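Local structure of serine-tRNA ligase (Naegleria fowleri, 6BLJ) at residues A[118-121]-A[122-126]; A[65-68]-A[69-73]; A[374-377]-A[378-382]. The protein probably attaches serine to its cognate tRNA in an ATP-dependent reaction through a seryl-adenylate, and is captured here with AMP bound. All blocks are in the same frame, centred on the assembly; numbering follows the deposited sequence.

Interaction 1. Residues A[118-121]-A[122-126]; sequences KKLS and TYITE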
ATOM      1  N   LYS A 118     -11.489  57.603  -8.188  1.00 40.24           N
ATOM      2  CA  LYS A 118     -12.223  56.417  -8.598  1.00 42.25           C
ATOM      3  C   LYS A 118     -11.266  55.318  -9.033  1.00 42.85           C
ATOM      4  O   LYS A 118     -11.552  54.134  -8.808  1.00 44.34           O
ATOM      5  CB  LYS A 118     -13.200  56.764  -9.728  1.00 41.83           C
ATOM      6  CG  LYS A 118     -14.185  57.879  -9.382  1.00 43.94           C
ATOM      7  CD  LYS A 118     -15.372  57.900 -10.330  1.00 48.86           C
ATOM      8  CE  LYS A 118     -15.620  59.297 -10.866  1.00 59.54           C
ATOM      9  NZ  LYS A 118     -17.081  59.570 -11.002  1.00 67.43           N
ATOM     10  N   LYS A 119     -10.110  55.687  -9.600  1.00 39.66           N
ATOM     11  CA  LYS A 119      -9.097  54.681  -9.922  1.00 39.28           C
ATOM     12  C   LYS A 119      -8.535  54.049  -8.654  1.00 39.48           C
ATOM     13  O   LYS A 119      -8.246  52.844  -8.615  1.00 38.08           O
ATOM     14  CB  LYS A 119      -7.944  55.305 -10.715  1.00 39.47           C
ATOM     15  CG  LYS A 119      -8.169  55.532 -12.198  1.00 56.21           C
ATOM     16  CD  LYS A 119      -6.845  55.943 -12.834  1.00 56.29           C
ATOM     17  CE  LYS A 119      -6.895  55.946 -14.353  1.00 62.21           C
ATOM     18  NZ  LYS A 119      -7.461  57.214 -14.901  1.00 62.75           N
ATOM     19  N   LEU A 120      -8.338  54.867  -7.620  1.00 37.94           N
ATOM     20  CA  LEU A 120      -7.799  54.371  -6.364  1.00 37.23           C
ATOM     21  C   LEU A 120      -8.731  53.338  -5.743  1.00 36.97           C
ATOM     22  O   LEU A 120      -8.279  52.299  -5.246  1.00 36.44           O
ATOM     23  CB  LEU A 120      -7.556  55.549  -5.417  1.00 37.64           C
ATOM     24  CG  LEU A 120      -7.112  55.255  -3.985  1.00 39.84           C
ATOM     25  CD1 LEU A 120      -5.805  54.461  -4.025  1.00 37.47           C
ATOM     26  CD2 LEU A 120      -6.945  56.553  -3.192  1.00 37.32           C
ATOM     27  N   SER A 121     -10.043  53.617  -5.745  1.00 37.61           N
ATOM     28  CA  SER A 121     -11.002  52.669  -5.175  1.00 37.47           C
ATOM     29  C   SER A 121     -10.964  51.343  -5.933  1.00 37.49           C
ATOM     30  O   SER A 121     -10.998  50.265  -5.326  1.00 37.05           O
ATOM     31  CB  SER A 121     -12.411  53.269  -5.180  1.00 39.35           C
ATOM     32  OG  SER A 121     -13.342  52.418  -4.522  1.00 41.34           O
ATOM     33  N   THR A 122     -10.905  51.410  -7.265  1.00 38.16           N
ATOM     34  CA  THR A 122     -10.793  50.202  -8.079  1.00 38.52           C
ATOM     35  C   THR A 122      -9.511  49.443  -7.755  1.00 41.47           C
ATOM     36  O   THR A 122      -9.519  48.218  -7.593  1.00 38.89           O
ATOM     37  CB  THR A 122     -10.809  50.581  -9.561  1.00 41.80           C
ATOM     38  OG1 THR A 122     -12.083  51.140  -9.901  1.00 40.54           O
ATOM     39  CG2 THR A 122     -10.528  49.347 -10.436  1.00 43.53           C
ATOM     40  N   TYR A 123      -8.400  50.167  -7.644  1.00 38.08           N
ATOM     41  CA  TYR A 123      -7.130  49.550  -7.293  1.00 36.93           C
ATOM     42  C   TYR A 123      -7.216  48.846  -5.943  1.00 36.13           C
ATOM     43  O   TYR A 123      -6.822  47.679  -5.811  1.00 36.00           O
ATOM     44  CB  TYR A 123      -6.037  50.622  -7.292  1.00 36.90           C
ATOM     45  CG  TYR A 123      -4.698  50.148  -6.790  1.00 49.09           C
ATOM     46  CD1 TYR A 123      -3.838  49.432  -7.608  1.00 49.08           C
ATOM     47  CD2 TYR A 123      -4.280  50.452  -5.502  1.00 50.90           C
ATOM     48  CE1 TYR A 123      -2.600  49.005  -7.145  1.00 56.19           C
ATOM     49  CE2 TYR A 123      -3.047  50.034  -5.034  1.00 62.08           C
ATOM     50  CZ  TYR A 123      -2.213  49.310  -5.859  1.00 66.86           C
ATOM     51  OH  TYR A 123      -0.987  48.889  -5.396  1.00 78.60           O
ATOM     52  N   ILE A 124      -7.767  49.533  -4.938  1.00 36.26           N
ATOM     53  CA  ILE A 124      -7.917  48.944  -3.607  1.00 37.70           C
ATOM     54  C   ILE A 124      -8.734  47.657  -3.669  1.00 40.74           C
ATOM     55  O   ILE A 124      -8.374  46.646  -3.052  1.00 37.38           O
ATOM     56  CB  ILE A 124      -8.552  49.969  -2.645  1.00 35.11           C
ATOM     57  CG1 ILE A 124      -7.521  51.040  -2.268  1.00 35.13           C
ATOM     58  CG2 ILE A 124      -9.109  49.261  -1.407  1.00 34.72           C
ATOM     59  CD1 ILE A 124      -8.115  52.284  -1.599  1.00 35.53           C
ATOM     60  N   THR A 125      -9.834  47.667  -4.426  1.00 38.22           N
ATOM     61  CA  THR A 125     -10.661  46.467  -4.543  1.00 37.14           C
ATOM     62  C   THR A 125      -9.903  45.345  -5.242  1.00 36.34           C
ATOM     63  O   THR A 125      -9.899  44.200  -4.778  1.00 37.11           O
ATOM     64  CB  THR A 125     -11.957  46.788  -5.300  1.00 45.69           C
ATOM     65  OG1 THR A 125     -12.785  47.643  -4.500  1.00 41.48           O
ATOM     66  CG2 THR A 125     -12.731  45.492  -5.622  1.00 40.20           C
ATOM     67  N   GLU A 126      -9.242  45.656  -6.359  1.00 38.28           N
ATOM     68  CA  GLU A 126      -8.624  44.602  -7.158  1.00 41.24           C
ATOM     69  C   GLU A 126      -7.335  44.067  -6.541  1.00 39.66           C
ATOM     70  O   GLU A 126      -7.033  42.883  -6.690  1.00 41.32           O
ATOM     71  CB  GLU A 126      -8.366  45.110  -8.577  1.00 45.92           C
ATOM     72  CG  GLU A 126      -9.636  45.260  -9.422  1.00 53.68           C
ATOM     73  CD  GLU A 126      -9.367  45.834 -10.816  1.00 59.43           C
ATOM     74  OE1 GLU A 126      -8.194  46.130 -11.130  1.00 60.85           O
ATOM     75  OE2 GLU A 126     -10.329  45.994 -11.600  1.00 57.23           O
TER
HETATM   76  O   HOH W   1     -14.011  49.949  -6.078  1.00 60.04           O

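Interaction 2. Residues A[65-68]-A[69-73]; sequences GIIS and KEVGN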
ATOM      1  N   GLY A  65     -15.660  53.174   1.377  1.00 40.68           N
ATOM      2  CA  GLY A  65     -16.648  54.158   1.788  1.00 41.51           C
ATOM      3  C   GLY A  65     -16.053  55.542   1.956  1.00 41.91           C
ATOM      4  O   GLY A  65     -16.692  56.545   1.628  1.00 44.73           O
ATOM      5  N   ILE A  66     -14.830  55.620   2.488  1.00 41.01           N
ATOM      6  CA  ILE A  66     -14.181  56.920   2.647  1.00 46.52           C
ATOM      7  C   ILE A  66     -14.008  57.596   1.290  1.00 41.64           C
ATOM      8  O   ILE A  66     -14.194  58.812   1.156  1.00 43.63           O
ATOM      9  CB  ILE A  66     -12.837  56.762   3.379  1.00 49.08           C
ATOM     10  CG1 ILE A  66     -13.067  56.218   4.793  1.00 53.51           C
ATOM     11  CG2 ILE A  66     -12.084  58.095   3.408  1.00 47.10           C
ATOM     12  CD1 ILE A  66     -11.797  55.976   5.558  1.00 55.69           C
ATOM     13  N   ILE A  67     -13.693  56.818   0.254  1.00 41.43           N
ATOM     14  CA  ILE A  67     -13.494  57.416  -1.063  1.00 43.73           C
ATOM     15  C   ILE A  67     -14.836  57.845  -1.650  1.00 41.87           C
ATOM     16  O   ILE A  67     -14.973  58.959  -2.172  1.00 43.17           O
ATOM     17  CB  ILE A  67     -12.760  56.438  -2.002  1.00 42.98           C
ATOM     18  CG1 ILE A  67     -11.313  56.197  -1.539  1.00 38.61           C
ATOM     19  CG2 ILE A  67     -12.785  56.970  -3.435  1.00 39.79           C
ATOM     20  CD1 ILE A  67     -10.603  55.069  -2.305  1.00 41.05           C
ATOM     21  N   SER A  68     -15.845  56.968  -1.582  1.00 42.25           N
ATOM     22  CA  SER A  68     -17.120  57.288  -2.225  1.00 44.94           C
ATOM     23  C   SER A  68     -17.792  58.487  -1.572  1.00 45.30           C
ATOM     24  O   SER A  68     -18.447  59.274  -2.264  1.00 49.34           O
ATOM     25  CB  SER A  68     -18.052  56.074  -2.196  1.00 48.52           C
ATOM     26  OG  SER A  68     -18.035  55.456  -0.927  1.00 56.25           O
ATOM     27  N   LYS A  69     -17.630  58.652  -0.255  1.00 45.40           N
ATOM     28  CA  LYS A  69     -18.195  59.825   0.411  1.00 50.13           C
ATOM     29  C   LYS A  69     -17.516  61.105  -0.066  1.00 49.82           C
ATOM     30  O   LYS A  69     -18.187  62.115  -0.317  1.00 48.89           O
ATOM     31  CB  LYS A  69     -18.083  59.702   1.933  1.00 51.96           C
ATOM     32  CG  LYS A  69     -18.487  60.992   2.667  1.00 59.56           C
ATOM     33  CD  LYS A  69     -19.425  60.741   3.841  1.00 67.65           C
ATOM     34  CE  LYS A  69     -19.800  62.051   4.541  1.00 69.34           C
ATOM     35  NZ  LYS A  69     -20.441  63.056   3.625  1.00 71.57           N
ATOM     36  N   GLU A  70     -16.187  61.069  -0.228  1.00 45.79           N
ATOM     37  CA  GLU A  70     -15.484  62.243  -0.734  1.00 45.95           C
ATOM     38  C   GLU A  70     -15.896  62.539  -2.165  1.00 46.20           C
ATOM     39  O   GLU A  70     -16.147  63.701  -2.520  1.00 47.34           O
ATOM     40  CB  GLU A  70     -13.967  62.037  -0.641  1.00 44.49           C
ATOM     41  CG  GLU A  70     -13.130  63.139  -1.296  1.00 49.62           C
ATOM     42  CD  GLU A  70     -13.325  64.513  -0.661  1.00 52.54           C
ATOM     43  OE1 GLU A  70     -13.860  64.599   0.467  1.00 53.78           O
ATOM     44  OE2 GLU A  70     -12.927  65.513  -1.298  1.00 51.69           O
ATOM     45  N   VAL A  71     -15.993  61.499  -2.998  1.00 45.34           N
ATOM     46  CA  VAL A  71     -16.476  61.685  -4.366  1.00 49.59           C
ATOM     47  C   VAL A  71     -17.884  62.266  -4.354  1.00 50.67           C
ATOM     48  O   VAL A  71     -18.209  63.168  -5.137  1.00 49.31           O
ATOM     49  CB  VAL A  71     -16.424  60.357  -5.145  1.00 51.20           C
ATOM     50  CG1 VAL A  71     -17.058  60.535  -6.526  1.00 45.91           C
ATOM     51  CG2 VAL A  71     -14.987  59.848  -5.252  1.00 43.24           C
ATOM     52  N   GLY A  72     -18.740  61.767  -3.454  1.00 49.20           N
ATOM     53  CA  GLY A  72     -20.103  62.275  -3.374  1.00 52.35           C
ATOM     54  C   GLY A  72     -20.168  63.742  -2.988  1.00 55.55           C
ATOM     55  O   GLY A  72     -20.972  64.507  -3.538  1.00 54.60           O
ATOM     56  N   ASN A  73     -19.331  64.158  -2.033  1.00 51.66           N
ATOM     57  CA  ASN A  73     -19.318  65.565  -1.641  1.00 56.51           C
ATOM     58  C   ASN A  73     -18.806  66.448  -2.775  1.00 57.49           C
ATOM     59  O   ASN A  73     -19.312  67.561  -2.988  1.00 54.56           O
ATOM     60  CB  ASN A  73     -18.470  65.757  -0.379  1.00 62.57           C
ATOM     61  CG  ASN A  73     -19.109  65.146   0.865  1.00 65.38           C
ATOM     62  OD1 ASN A  73     -20.332  65.078   0.987  1.00 67.60           O
ATOM     63  ND2 ASN A  73     -18.277  64.710   1.796  1.00 52.52           N
TER

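Interaction 3. Residues A[374-377]-A[378-382]; sequences VNIV and SGALN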
ATOM      1  N   VAL A 374     -14.199  -4.844  29.667  1.00 22.44           N
ATOM      2  CA  VAL A 374     -12.936  -4.159  29.906  0.55 28.16           C
ATOM      3  C   VAL A 374     -13.009  -2.734  29.381  1.00 30.90           C
ATOM      4  O   VAL A 374     -13.557  -2.456  28.306  1.00 25.92           O
ATOM      5  CB  VAL A 374     -11.728  -4.906  29.306  0.55 28.32           C
ATOM      6  CG1 VAL A 374     -11.616  -6.301  29.930  0.55 30.58           C
ATOM      7  CG2 VAL A 374     -11.842  -4.995  27.812  0.55 24.58           C
ATOM      8  N   ASN A 375     -12.466  -1.819  30.189  1.00 26.20           N
ATOM      9  CA  ASN A 375     -12.445  -0.382  29.931  1.00 27.07           C
ATOM     10  C   ASN A 375     -11.098  -0.049  29.288  1.00 27.71           C
ATOM     11  O   ASN A 375     -10.058  -0.116  29.952  1.00 29.74           O
ATOM     12  CB  ASN A 375     -12.657   0.367  31.250  1.00 31.78           C
ATOM     13  CG  ASN A 375     -12.748   1.874  31.077  1.00 41.04           C
ATOM     14  OD1 ASN A 375     -12.680   2.397  29.965  1.00 46.71           O
ATOM     15  ND2 ASN A 375     -12.933   2.579  32.188  1.00 34.96           N
ATOM     16  N   ILE A 376     -11.118   0.295  28.000  1.00 25.22           N
ATOM     17  CA  ILE A 376      -9.898   0.420  27.200  1.00 22.71           C
ATOM     18  C   ILE A 376      -9.167   1.710  27.558  1.00 29.46           C
ATOM     19  O   ILE A 376      -9.760   2.799  27.555  1.00 26.84           O
ATOM     20  CB  ILE A 376     -10.220   0.373  25.692  1.00 25.52           C
ATOM     21  CG1 ILE A 376     -10.869  -0.963  25.302  1.00 26.17           C
ATOM     22  CG2 ILE A 376      -8.943   0.561  24.851  1.00 23.12           C
ATOM     23  CD1 ILE A 376      -9.974  -2.167  25.550  1.00 25.58           C
ATOM     24  N   VAL A 377      -7.855   1.597  27.799  1.00 25.77           N
ATOM     25  CA  VAL A 377      -7.082   2.733  28.295  1.00 29.33           C
ATOM     26  C   VAL A 377      -7.066   3.887  27.283  1.00 30.36           C
ATOM     27  O   VAL A 377      -7.135   3.685  26.063  1.00 24.23           O
ATOM     28  CB  VAL A 377      -5.645   2.305  28.649  1.00 30.52           C
ATOM     29  CG1 VAL A 377      -5.664   1.247  29.739  1.00 27.74           C
ATOM     30  CG2 VAL A 377      -4.885   1.795  27.418  1.00 28.65           C
ATOM     31  N   SER A 378      -6.937   5.109  27.809  1.00 29.28           N
ATOM     32  CA  SER A 378      -7.065   6.306  26.980  1.00 31.37           C
ATOM     33  C   SER A 378      -6.050   6.329  25.842  1.00 31.79           C
ATOM     34  O   SER A 378      -6.357   6.802  24.742  1.00 30.66           O
ATOM     35  CB  SER A 378      -6.911   7.549  27.847  1.00 29.21           C
ATOM     36  OG  SER A 378      -5.686   7.497  28.554  1.00 32.42           O
ATOM     37  N   GLY A 379      -4.827   5.848  26.086  1.00 32.50           N
ATOM     38  CA  GLY A 379      -3.807   5.881  25.042  1.00 26.64           C
ATOM     39  C   GLY A 379      -4.091   4.975  23.852  1.00 34.50           C
ATOM     40  O   GLY A 379      -3.482   5.154  22.792  1.00 33.39           O
ATOM     41  N   ALA A 380      -4.996   4.006  23.997  1.00 30.71           N
ATOM     42  CA  ALA A 380      -5.276   3.078  22.911  1.00 27.17           C
ATOM     43  C   ALA A 380      -6.520   3.441  22.104  1.00 27.27           C
ATOM     44  O   ALA A 380      -6.777   2.796  21.085  1.00 29.48           O
ATOM     45  CB  ALA A 380      -5.419   1.646  23.454  1.00 24.90           C
ATOM     46  N   LEU A 381      -7.300   4.434  22.528  1.00 29.27           N
ATOM     47  CA  LEU A 381      -8.478   4.838  21.757  1.00 31.51           C
ATOM     48  C   LEU A 381      -8.062   5.443  20.419  1.00 29.74           C
ATOM     49  O   LEU A 381      -7.092   6.201  20.344  1.00 29.10           O
ATOM     50  CB  LEU A 381      -9.304   5.866  22.543  1.00 28.53           C
ATOM     51  CG  LEU A 381      -9.885   5.420  23.888  1.00 26.51           C
ATOM     52  CD1 LEU A 381     -10.546   6.589  24.594  1.00 25.73           C
ATOM     53  CD2 LEU A 381     -10.880   4.275  23.692  1.00 22.04           C
ATOM     54  N   ASN A 382      -8.795   5.113  19.357  1.00 24.66           N
ATOM     55  CA  ASN A 382      -8.546   5.820  18.110  1.00 29.73           C
ATOM     56  C   ASN A 382      -9.121   7.240  18.212  1.00 32.17           C
ATOM     57  O   ASN A 382      -9.771   7.612  19.196  1.00 28.89           O
ATOM     58  CB  ASN A 382      -9.092   5.027  16.911  1.00 27.29           C
ATOM     59  CG  ASN A 382     -10.620   4.958  16.865  1.00 40.51           C
ATOM     60  OD1 ASN A 382     -11.318   5.788  17.430  1.00 46.19           O
ATOM     61  ND2 ASN A 382     -11.138   3.956  16.175  1.00 42.41           N
TER

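Interaction 1. Residues A[118-121]-A[122-126]
Leu120 and Ile124 carry the tight side of this one-turn helical contact. Their side chains approach at a slant, Leu120 CG lying 3.9 Å from Ile124 CD1. The first torsion of Ile124 explains the fit: with CG1 turned opposite its own carbonyl carbon, beside its backbone N (chi1 -74°), CG1 comes over the preceding turn, 3.3 Å from Leu120 O, and the extended chain then carries CD1 back to the leucine. The same carbonyl takes the Ile124 N-H at 2.8 Å with an N-H...O angle of 167°, so one oxygen is gripped by a straight bond and partly covered by apolar carbon. Helix 38-76 and Val91 pack on this buried side.

The polar face is looser. Ser121 and Thr125 do not meet through their side chains but share a water, 3.0 Å from Ser121 OG and 3.1 Å from Thr125 OG1, which spans one helical turn. The serine hydroxyl reaches it by lying opposite its backbone N (chi1 -175°). Nearby, Thr122 N bonds to Lys118 O at 3.2 Å. On another side of the helix, Lys119 NZ forms a salt bridge with Asp84 and bonds to Leu85 O. The second subunit approaches at Glu126, paired with its Arg51. Leu120 and Ile124 meeting Ile67 of helix 38-76 is the helix-to-helix packing expected of the antiparallel coiled-coil arm of seryl-tRNA synthetases.

Interaction 2. Residues A[65-68]-A[69-73]
Ile67 and Val71 form an i to i+4 contact along a single helix, 38-76, near its C-terminal end, the centre of the contact about 54 Å from the centre of the chain. Their meeting is light: the CG2 methyls of the two residues are 4.1 Å apart, and the side chains pass at an angle. Val71 CG2 sits closer to the backbone than to its apolar partner, at 3.2 Å from Ile67 O, because this branch stands beside the valine's backbone N while CG1 lies opposite it (chi1 175°). The carbonyl below it accepts the Val71 N-H at 2.9 Å in an almost linear bond (171°). Ile67 faces helix 114-147, against Leu120, Ser121 and Ile124, while Ser68, Lys69 and Gly72 are exposed; this pairing of helices fits the N-terminal arm of seryl-tRNA synthetases, which in relatives contacts the tRNA. Phe99, from a loop, packs on both Ile66 and Ile67. On the polar side, Ser68 OG turns back along the helix (chi1 44°) with Thr64 O as its main partner; Gly65 O, 3.1 Å from Ser68 OG, is also within reach of the one proton. The Glu70 N-H makes a weak bond to Ile66 O at 3.3 Å, while its carboxylate OE2 leans forward to a salt bridge with Arg74 NE.

Interaction 3. Residues A[374-377]-A[378-382]
A type I beta turn begins at Val377, just beyond strand 371-375 of the class II catalytic domain. Ser378 and Gly379 occupy its two central positions with helical backbone angles, and Ala380 N closes it on Val377 O at 3.0 Å. The bond is reasonably straight at the hydrogen, 156°, yet the donor stands 48° above the carbonyl plane, not on a lone pair, in keeping with the tight i to i+3 closure. A second turn overlaps the first through a weak bond from Leu381 N to Ser378 O, 3.4 Å long.

Apolar groups pack across the turn. Ala380 CB points back toward 374-377 and rests 3.9 Å from Ile376 CG2 and 4.0 Å from Val377 CG2. The valine branch gets there by standing between its own backbone N and carbonyl carbon (chi1 -61° for CG1). Leu381 adds a looser apolar approach, its CD2 4.3 Å from Ile376 CG2.

Ser378 OG turns to other parts of the chain, bonding to Arg32 O and Ser161 N, which ties the turn to the helix 23-32 end and to a loop. The Ile376 side chain lies about 9 Å from the bound AMP. Strand 371-375 itself runs antiparallel between strands 168-173 and 387-394, and Leu381 touches Lys388 of the latter.

In the fold
From the N terminus, interaction 2 comes first, on helix 38-76; the chain then turns through the short helices 89-93 and 101-105 before interaction 1 on helix 114-147, and interaction 3 follows far later. The three run in series, without nesting or crossing, and each closes only a local turn. Interactions 1 and 2 touch, their centres 13 Å apart: Ile67 CD1 lies 3.8 Å from Ser121 CA and from Ile124 CD1, joining the two helices of the arm near its far end. Interaction 3 lies where strand 371-375 of the catalytic-domain sheet passes into the loop before strand 387-394, its nearest atoms about 44 Å from interaction 1 and 49 Å from interaction 2.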